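Long-range contact in BDI_3064 protein (Parabacteroides distasonis ATCC 8503, PDB 5Z06), which hydrolyses linear beta-1,2-glucan and beta-1,2-glucooligosaccharides from the non-reducing end, releasing sophorose as an exo-type enzyme: residues R237-F247 / Y635-Y646. Sequence-based numbering, arbitrary orientation.
Sequences RRPWMNRYTDF and YRNHGSFLWGEY
R237 and E645 form a salt bridge in a largely buried contact between a small beta domain and the helical glycoside hydrolase (GH144) domain. Strand 243-247 is an outer strand of an antiparallel three-stranded sheet. Residues 635-646 lie in the glycoamylase-like region. R237 grips E645 side-on, with two nitrogens on one oxygen. NH2 reaches OE2 at 2.8 Å on the syn lone pair, and R237 NE meets the same atom at 2.9 Å from above the carboxylate plane. The backbone N of T245 adds a third bond to E645 OE2, 3.0 Å long, from the other side of the carboxylate plane than R237 NE. The glutamate chain bends at chi2 (77°), which carries the carboxylate across to R237 while OE2 stays within reach of the T245 amide. Three N-H groups thus hold OE2 in place. With an alanine at E645, the R237 guanidinium would probably lose its countercharge and the T245 amide this acceptor. The stem of E645 is packed too: CB lies 3.8 Å from R243 CD. The guanidinium of R243 itself pairs with E301. M241 brings its sulfur obliquely against the ring of Y646, a Met-aromatic contact with SD 4.3 Å from the ring centroid. Its methyl CE also touches Y646 CE2.

Further along the strand, T245 turns CG2 against W643 CD1, while its OG1 bonds to D206. F247 ends the strand, and CG anti to the backbone N (chi1 -165°) sends its ring out to the start of helix 639-642. There it lies flat against the backbone. The CA of G639 makes a CH-pi contact over one face. F247 also turns an edge to the face of Y635 in a T-shaped pair, planes at 78°, with F247 CE2 4.2 Å from Y635 CE1.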
ATOM      1  N   ARG A 237       4.588   5.365  16.625  1.00 34.33           N
ATOM      2  CA  ARG A 237       4.990   5.242  15.264  1.00 35.32           C
ATOM      3  C   ARG A 237       6.374   4.653  15.231  1.00 34.17           C
ATOM      4  O   ARG A 237       7.301   5.148  15.866  1.00 37.10           O
ATOM      5  CB  ARG A 237       4.901   6.600  14.557  1.00 34.88           C
ATOM      6  CG  ARG A 237       3.479   6.998  14.202  1.00 33.61           C
ATOM      7  CD  ARG A 237       2.922   6.104  13.104  1.00 33.55           C
ATOM      8  NE  ARG A 237       1.552   6.426  12.719  1.00 31.96           N
ATOM      9  CZ  ARG A 237       0.444   5.938  13.285  1.00 31.88           C
ATOM     10  NH1 ARG A 237       0.488   5.111  14.332  1.00 32.72           N
ATOM     11  NH2 ARG A 237      -0.735   6.314  12.819  1.00 29.63           N
ATOM     12  N   ARG A 238       6.495   3.589  14.467  1.00 33.12           N
ATOM     13  CA  ARG A 238       7.754   2.955  14.222  1.00 35.79           C
ATOM     14  C   ARG A 238       8.678   3.930  13.479  1.00 38.04           C
ATOM     15  O   ARG A 238       8.184   4.830  12.790  1.00 38.41           O
ATOM     16  CB  ARG A 238       7.521   1.707  13.384  1.00 37.20           C
ATOM     17  CG  ARG A 238       6.760   0.607  14.088  1.00 38.39           C
ATOM     18  CD  ARG A 238       7.672  -0.095  15.058  1.00 39.88           C
ATOM     19  NE  ARG A 238       6.963  -1.013  15.933  1.00 42.59           N
ATOM     20  CZ  ARG A 238       7.547  -1.793  16.847  1.00 44.11           C
ATOM     21  NH1 ARG A 238       8.867  -1.796  16.989  1.00 45.51           N
ATOM     22  NH2 ARG A 238       6.804  -2.591  17.625  1.00 47.38           N
ATOM     23  N   PRO A 239      10.013   3.750  13.602  1.00 39.10           N
ATOM     24  CA  PRO A 239      11.019   4.679  13.032  1.00 39.23           C
ATOM     25  C   PRO A 239      10.958   4.937  11.508  1.00 37.42           C
ATOM     26  O   PRO A 239      11.406   5.972  11.057  1.00 37.90           O
ATOM     27  CB  PRO A 239      12.365   4.025  13.407  1.00 39.62           C
ATOM     28  CG  PRO A 239      12.045   2.992  14.431  1.00 39.62           C
ATOM     29  CD  PRO A 239      10.652   2.535  14.144  1.00 39.06           C
ATOM     30  N   TRP A 240      10.390   3.996  10.758  1.00 37.22           N
ATOM     31  CA  TRP A 240      10.111   4.138   9.314  1.00 38.73           C
ATOM     32  C   TRP A 240       8.979   5.118   8.978  1.00 41.95           C
ATOM     33  O   TRP A 240       8.775   5.456   7.811  1.00 40.71           O
ATOM     34  CB  TRP A 240       9.833   2.761   8.655  1.00 36.98           C
ATOM     35  CG  TRP A 240       8.826   1.866   9.362  1.00 37.40           C
ATOM     36  CD1 TRP A 240       9.109   0.873  10.267  1.00 38.63           C
ATOM     37  CD2 TRP A 240       7.402   1.864   9.205  1.00 36.66           C
ATOM     38  NE1 TRP A 240       7.941   0.265  10.687  1.00 39.51           N
ATOM     39  CE2 TRP A 240       6.883   0.857  10.051  1.00 38.93           C
ATOM     40  CE3 TRP A 240       6.515   2.608   8.431  1.00 38.88           C
ATOM     41  CZ2 TRP A 240       5.513   0.587  10.148  1.00 41.49           C
ATOM     42  CZ3 TRP A 240       5.150   2.349   8.531  1.00 40.89           C
ATOM     43  CH2 TRP A 240       4.662   1.343   9.378  1.00 41.98           C
ATOM     44  N   MET A 241       8.258   5.592   9.989  1.00 43.47           N
ATOM     45  CA  MET A 241       7.263   6.631   9.799  1.00 45.12           C
ATOM     46  C   MET A 241       7.596   7.815  10.724  1.00 44.72           C
ATOM     47  O   MET A 241       7.370   7.731  11.921  1.00 54.23           O
ATOM     48  CB  MET A 241       5.883   6.017  10.090  1.00 45.61           C
ATOM     49  CG  MET A 241       4.666   6.832   9.710  1.00 47.53           C
ATOM     50  SD  MET A 241       4.567   7.294   7.981  1.00 50.78           S
ATOM     51  CE  MET A 241       4.369   5.679   7.249  1.00 51.02           C
ATOM     52  N   ASN A 242       8.122   8.907  10.160  1.00 40.81           N
ATOM     53  CA  ASN A 242       8.395  10.162  10.888  1.00 40.24           C
ATOM     54  C   ASN A 242       7.203  11.121  10.883  1.00 38.52           C
ATOM     55  O   ASN A 242       7.336  12.352  10.758  1.00 36.07           O
ATOM     56  CB  ASN A 242       9.603  10.878  10.284  1.00 41.18           C
ATOM     57  CG  ASN A 242      10.868  10.061  10.392  1.00 44.23           C
ATOM     58  OD1 ASN A 242      11.105   9.350  11.386  1.00 45.28           O
ATOM     59  ND2 ASN A 242      11.687  10.143   9.358  1.00 46.02           N
ATOM     60  N   ARG A 243       6.033  10.544  11.077  1.00 34.71           N
ATOM     61  CA  ARG A 243       4.823  11.219  10.776  1.00 32.68           C
ATOM     62  C   ARG A 243       3.714  10.554  11.516  1.00 30.16           C
ATOM     63  O   ARG A 243       3.715   9.339  11.629  1.00 33.72           O
ATOM     64  CB  ARG A 243       4.558  11.056   9.296  1.00 34.60           C
ATOM     65  CG  ARG A 243       4.066  12.316   8.730  1.00 33.71           C
ATOM     66  CD  ARG A 243       3.648  12.155   7.284  1.00 31.01           C
ATOM     67  NE  ARG A 243       4.202  13.289   6.602  1.00 28.25           N
ATOM     68  CZ  ARG A 243       3.832  14.549   6.789  1.00 26.96           C
ATOM     69  NH1 ARG A 243       2.825  14.880   7.585  1.00 27.61           N
ATOM     70  NH2 ARG A 243       4.459  15.486   6.117  1.00 26.08           N
ATOM     71  N   TYR A 244       2.756  11.329  11.996  1.00 27.65           N
ATOM     72  CA  TYR A 244       1.600  10.746  12.627  1.00 28.02           C
ATOM     73  C   TYR A 244       0.355  11.510  12.232  1.00 28.11           C
ATOM     74  O   TYR A 244       0.347  12.746  12.234  1.00 27.91           O
ATOM     75  CB  TYR A 244       1.768  10.704  14.142  1.00 27.69           C
ATOM     76  CG  TYR A 244       0.491  10.326  14.820  1.00 27.52           C
ATOM     77  CD1 TYR A 244      -0.065   9.066  14.618  1.00 28.15           C
ATOM     78  CD2 TYR A 244      -0.190  11.235  15.622  1.00 27.79           C
ATOM     79  CE1 TYR A 244      -1.262   8.708  15.207  1.00 28.18           C
ATOM     80  CE2 TYR A 244      -1.374  10.883  16.236  1.00 27.91           C
ATOM     81  CZ  TYR A 244      -1.905   9.630  16.024  1.00 27.71           C
ATOM     82  OH  TYR A 244      -3.078   9.316  16.633  1.00 28.76           O
ATOM     83  N   THR A 245      -0.674  10.747  11.874  1.00 27.73           N
ATOM     84  CA  THR A 245      -1.943  11.267  11.472  1.00 28.94           C
ATOM     85  C   THR A 245      -2.942  11.010  12.585  1.00 29.07           C
ATOM     86  O   THR A 245      -3.330   9.873  12.847  1.00 28.96           O
ATOM     87  CB  THR A 245      -2.373  10.633  10.146  1.00 29.11           C
ATOM     88  OG1 THR A 245      -1.541  11.156   9.101  1.00 29.00           O
ATOM     89  CG2 THR A 245      -3.823  10.946   9.839  1.00 30.02           C
ATOM     90  N   ASP A 246      -3.358  12.089  13.239  1.00 29.36           N
ATOM     91  CA  ASP A 246      -4.274  11.981  14.326  1.00 29.59           C
ATOM     92  C   ASP A 246      -5.640  12.299  13.806  1.00 30.14           C
ATOM     93  O   ASP A 246      -5.974  13.467  13.596  1.00 27.31           O
ATOM     94  CB  ASP A 246      -3.938  12.942  15.451  1.00 31.43           C
ATOM     95  CG  ASP A 246      -4.666  12.592  16.730  1.00 33.76           C
ATOM     96  OD1 ASP A 246      -4.795  11.383  17.037  1.00 37.12           O
ATOM     97  OD2 ASP A 246      -5.118  13.524  17.425  1.00 33.85           O
ATOM     98  N   PHE A 247      -6.437  11.259  13.621  1.00 27.58           N
ATOM     99  CA  PHE A 247      -7.774  11.449  13.152  1.00 29.72           C
ATOM    100  C   PHE A 247      -8.681  11.773  14.334  1.00 30.00           C
ATOM    101  O   PHE A 247      -9.086  10.886  15.053  1.00 32.65           O
ATOM    102  CB  PHE A 247      -8.280  10.224  12.397  1.00 27.62           C
ATOM    103  CG  PHE A 247      -9.506  10.517  11.608  1.00 28.45           C
ATOM    104  CD1 PHE A 247     -10.762  10.397  12.185  1.00 28.82           C
ATOM    105  CD2 PHE A 247      -9.402  10.986  10.319  1.00 27.73           C
ATOM    106  CE1 PHE A 247     -11.899  10.682  11.452  1.00 30.26           C
ATOM    107  CE2 PHE A 247     -10.525  11.303   9.595  1.00 28.54           C
ATOM    108  CZ  PHE A 247     -11.783  11.141  10.153  1.00 29.15           C
ATOM    109  N   TYR A 635     -12.643   9.876   3.694  1.00 23.84           N
ATOM    110  CA  TYR A 635     -12.078  10.775   4.662  1.00 24.10           C
ATOM    111  C   TYR A 635     -12.999  10.992   5.855  1.00 24.61           C
ATOM    112  O   TYR A 635     -12.614  10.696   6.983  1.00 25.20           O
ATOM    113  CB  TYR A 635     -11.736  12.096   4.019  1.00 23.62           C
ATOM    114  CG  TYR A 635     -11.045  13.022   4.956  1.00 24.31           C
ATOM    115  CD1 TYR A 635      -9.790  12.708   5.479  1.00 24.80           C
ATOM    116  CD2 TYR A 635     -11.641  14.208   5.358  1.00 25.18           C
ATOM    117  CE1 TYR A 635      -9.155  13.563   6.372  1.00 24.91           C
ATOM    118  CE2 TYR A 635     -11.016  15.051   6.256  1.00 24.96           C
ATOM    119  CZ  TYR A 635      -9.773  14.727   6.758  1.00 24.76           C
ATOM    120  OH  TYR A 635      -9.161  15.590   7.638  1.00 23.63           O
ATOM    121  N   ARG A 636     -14.200  11.515   5.619  1.00 25.20           N
ATOM    122  CA  ARG A 636     -15.019  11.972   6.735  1.00 26.16           C
ATOM    123  C   ARG A 636     -15.633  10.853   7.515  1.00 26.79           C
ATOM    124  O   ARG A 636     -15.744  10.988   8.701  1.00 26.61           O
ATOM    125  CB  ARG A 636     -16.123  12.911   6.300  1.00 27.07           C
ATOM    126  CG  ARG A 636     -15.605  14.286   5.960  1.00 28.50           C
ATOM    127  CD  ARG A 636     -16.690  15.098   5.300  1.00 27.43           C
ATOM    128  NE  ARG A 636     -16.186  16.439   5.047  1.00 27.94           N
ATOM    129  CZ  ARG A 636     -16.410  17.161   3.957  1.00 26.33           C
ATOM    130  NH1 ARG A 636     -17.146  16.693   2.976  1.00 26.71           N
ATOM    131  NH2 ARG A 636     -15.878  18.361   3.846  1.00 26.81           N
ATOM    132  N   ASN A 637     -16.044   9.775   6.851  1.00 28.39           N
ATOM    133  CA  ASN A 637     -16.722   8.662   7.531  1.00 28.38           C
ATOM    134  C   ASN A 637     -15.770   7.562   7.923  1.00 28.33           C
ATOM    135  O   ASN A 637     -15.861   7.070   9.045  1.00 28.24           O
ATOM    136  CB  ASN A 637     -17.850   8.093   6.683  1.00 30.27           C
ATOM    137  CG  ASN A 637     -18.916   9.112   6.414  1.00 32.85           C
ATOM    138  OD1 ASN A 637     -19.289   9.877   7.314  1.00 35.76           O
ATOM    139  ND2 ASN A 637     -19.390   9.171   5.171  1.00 31.56           N
ATOM    140  N   HIS A 638     -14.865   7.188   7.017  1.00 26.12           N
ATOM    141  CA  HIS A 638     -13.892   6.117   7.282  1.00 27.53           C
ATOM    142  C   HIS A 638     -12.509   6.555   7.696  1.00 27.16           C
ATOM    143  O   HIS A 638     -11.647   5.721   7.881  1.00 29.78           O
ATOM    144  CB  HIS A 638     -13.790   5.195   6.073  1.00 26.97           C
ATOM    145  CG  HIS A 638     -15.105   4.652   5.659  1.00 27.79           C
ATOM    146  ND1 HIS A 638     -16.040   4.221   6.576  1.00 30.29           N
ATOM    147  CD2 HIS A 638     -15.679   4.530   4.441  1.00 29.08           C
ATOM    148  CE1 HIS A 638     -17.126   3.831   5.934  1.00 29.78           C
ATOM    149  NE2 HIS A 638     -16.930   4.001   4.637  1.00 31.02           N
ATOM    150  N   GLY A 639     -12.298   7.845   7.877  1.00 26.82           N
ATOM    151  CA  GLY A 639     -10.963   8.357   8.077  1.00 26.50           C
ATOM    152  C   GLY A 639     -10.289   7.865   9.322  1.00 25.87           C
ATOM    153  O   GLY A 639      -9.090   7.684   9.306  1.00 23.21           O
ATOM    154  N   SER A 640     -11.055   7.624  10.390  1.00 27.28           N
ATOM    155  CA  SER A 640     -10.495   7.093  11.641  1.00 26.96           C
ATOM    156  C   SER A 640      -9.589   5.893  11.438  1.00 26.93           C
ATOM    157  O   SER A 640      -8.580   5.760  12.114  1.00 27.44           O
ATOM    158  CB  SER A 640     -11.613   6.702  12.597  1.00 27.17           C
ATOM    159  OG  SER A 640     -12.426   5.756  11.973  1.00 29.21           O
ATOM    160  N   PHE A 641      -9.958   5.020  10.502  1.00 27.67           N
ATOM    161  CA  PHE A 641      -9.112   3.885  10.120  1.00 25.22           C
ATOM    162  C   PHE A 641      -8.510   3.993   8.746  1.00 24.70           C
ATOM    163  O   PHE A 641      -7.492   3.392   8.510  1.00 25.70           O
ATOM    164  CB  PHE A 641      -9.880   2.560  10.215  1.00 25.74           C
ATOM    165  CG  PHE A 641     -10.994   2.420   9.220  1.00 25.47           C
ATOM    166  CD1 PHE A 641     -10.756   1.886   7.962  1.00 25.66           C
ATOM    167  CD2 PHE A 641     -12.288   2.773   9.559  1.00 25.42           C
ATOM    168  CE1 PHE A 641     -11.778   1.730   7.056  1.00 24.16           C
ATOM    169  CE2 PHE A 641     -13.318   2.647   8.640  1.00 25.72           C
ATOM    170  CZ  PHE A 641     -13.057   2.116   7.393  1.00 25.49           C
ATOM    171  N   LEU A 642      -9.143   4.724   7.834  1.00 24.76           N
ATOM    172  CA  LEU A 642      -8.749   4.710   6.430  1.00 25.00           C
ATOM    173  C   LEU A 642      -7.807   5.840   6.014  1.00 26.00           C
ATOM    174  O   LEU A 642      -7.128   5.719   5.004  1.00 25.48           O
ATOM    175  CB  LEU A 642      -9.990   4.726   5.544  1.00 25.99           C
ATOM    176  CG  LEU A 642      -9.822   4.394   4.071  1.00 25.49           C
ATOM    177  CD1 LEU A 642      -9.166   3.039   3.928  1.00 25.42           C
ATOM    178  CD2 LEU A 642     -11.179   4.362   3.393  1.00 26.77           C
ATOM    179  N   TRP A 643      -7.777   6.943   6.765  1.00 26.42           N
ATOM    180  CA  TRP A 643      -6.913   8.079   6.431  1.00 25.35           C
ATOM    181  C   TRP A 643      -5.631   8.007   7.236  1.00 24.74           C
ATOM    182  O   TRP A 643      -5.662   7.891   8.435  1.00 25.70           O
ATOM    183  CB  TRP A 643      -7.598   9.385   6.716  1.00 25.17           C
ATOM    184  CG  TRP A 643      -6.756  10.536   6.400  1.00 24.63           C
ATOM    185  CD1 TRP A 643      -6.139  11.344   7.285  1.00 26.42           C
ATOM    186  CD2 TRP A 643      -6.432  11.027   5.099  1.00 24.97           C
ATOM    187  NE1 TRP A 643      -5.433  12.318   6.627  1.00 28.00           N
ATOM    188  CE2 TRP A 643      -5.608  12.160   5.278  1.00 26.61           C
ATOM    189  CE3 TRP A 643      -6.779  10.641   3.799  1.00 24.79           C
ATOM    190  CZ2 TRP A 643      -5.110  12.909   4.208  1.00 25.90           C
ATOM    191  CZ3 TRP A 643      -6.281  11.384   2.717  1.00 25.43           C
ATOM    192  CH2 TRP A 643      -5.452  12.514   2.937  1.00 26.49           C
ATOM    193  N   GLY A 644      -4.511   8.085   6.555  1.00 24.14           N
ATOM    194  CA  GLY A 644      -3.228   7.930   7.174  1.00 24.67           C
ATOM    195  C   GLY A 644      -2.256   8.981   6.666  1.00 24.89           C
ATOM    196  O   GLY A 644      -2.638   9.923   5.943  1.00 23.37           O
ATOM    197  N   GLU A 645      -0.989   8.730   6.979  1.00 23.49           N
ATOM    198  CA  GLU A 645       0.098   9.690   6.828  1.00 24.60           C
ATOM    199  C   GLU A 645       0.453   9.914   5.383  1.00 26.02           C
ATOM    200  O   GLU A 645       0.960  10.996   5.030  1.00 25.15           O
ATOM    201  CB  GLU A 645       1.340   9.194   7.575  1.00 24.98           C
ATOM    202  CG  GLU A 645       1.200   9.197   9.093  1.00 25.22           C
ATOM    203  CD  GLU A 645       0.381   8.058   9.660  1.00 24.95           C
ATOM    204  OE1 GLU A 645       0.012   7.127   8.932  1.00 25.63           O
ATOM    205  OE2 GLU A 645       0.134   8.090  10.865  1.00 25.20           O
ATOM    206  N   TYR A 646       0.218   8.885   4.552  1.00 26.42           N
ATOM    207  CA  TYR A 646       0.525   8.962   3.139  1.00 25.71           C
ATOM    208  C   TYR A 646      -0.721   8.907   2.268  1.00 25.54           C
ATOM    209  O   TYR A 646      -0.659   8.502   1.121  1.00 26.79           O
ATOM    210  CB  TYR A 646       1.536   7.900   2.751  1.00 26.95           C
ATOM    211  CG  TYR A 646       2.928   8.083   3.321  1.00 28.94           C
ATOM    212  CD1 TYR A 646       3.473   9.347   3.566  1.00 31.95           C
ATOM    213  CD2 TYR A 646       3.712   6.994   3.595  1.00 30.30           C
ATOM    214  CE1 TYR A 646       4.738   9.477   4.089  1.00 31.65           C
ATOM    215  CE2 TYR A 646       4.984   7.130   4.095  1.00 30.99           C
ATOM    216  CZ  TYR A 646       5.483   8.370   4.333  1.00 30.84           C
ATOM    217  OH  TYR A 646       6.738   8.472   4.834  1.00 34.04           O
TER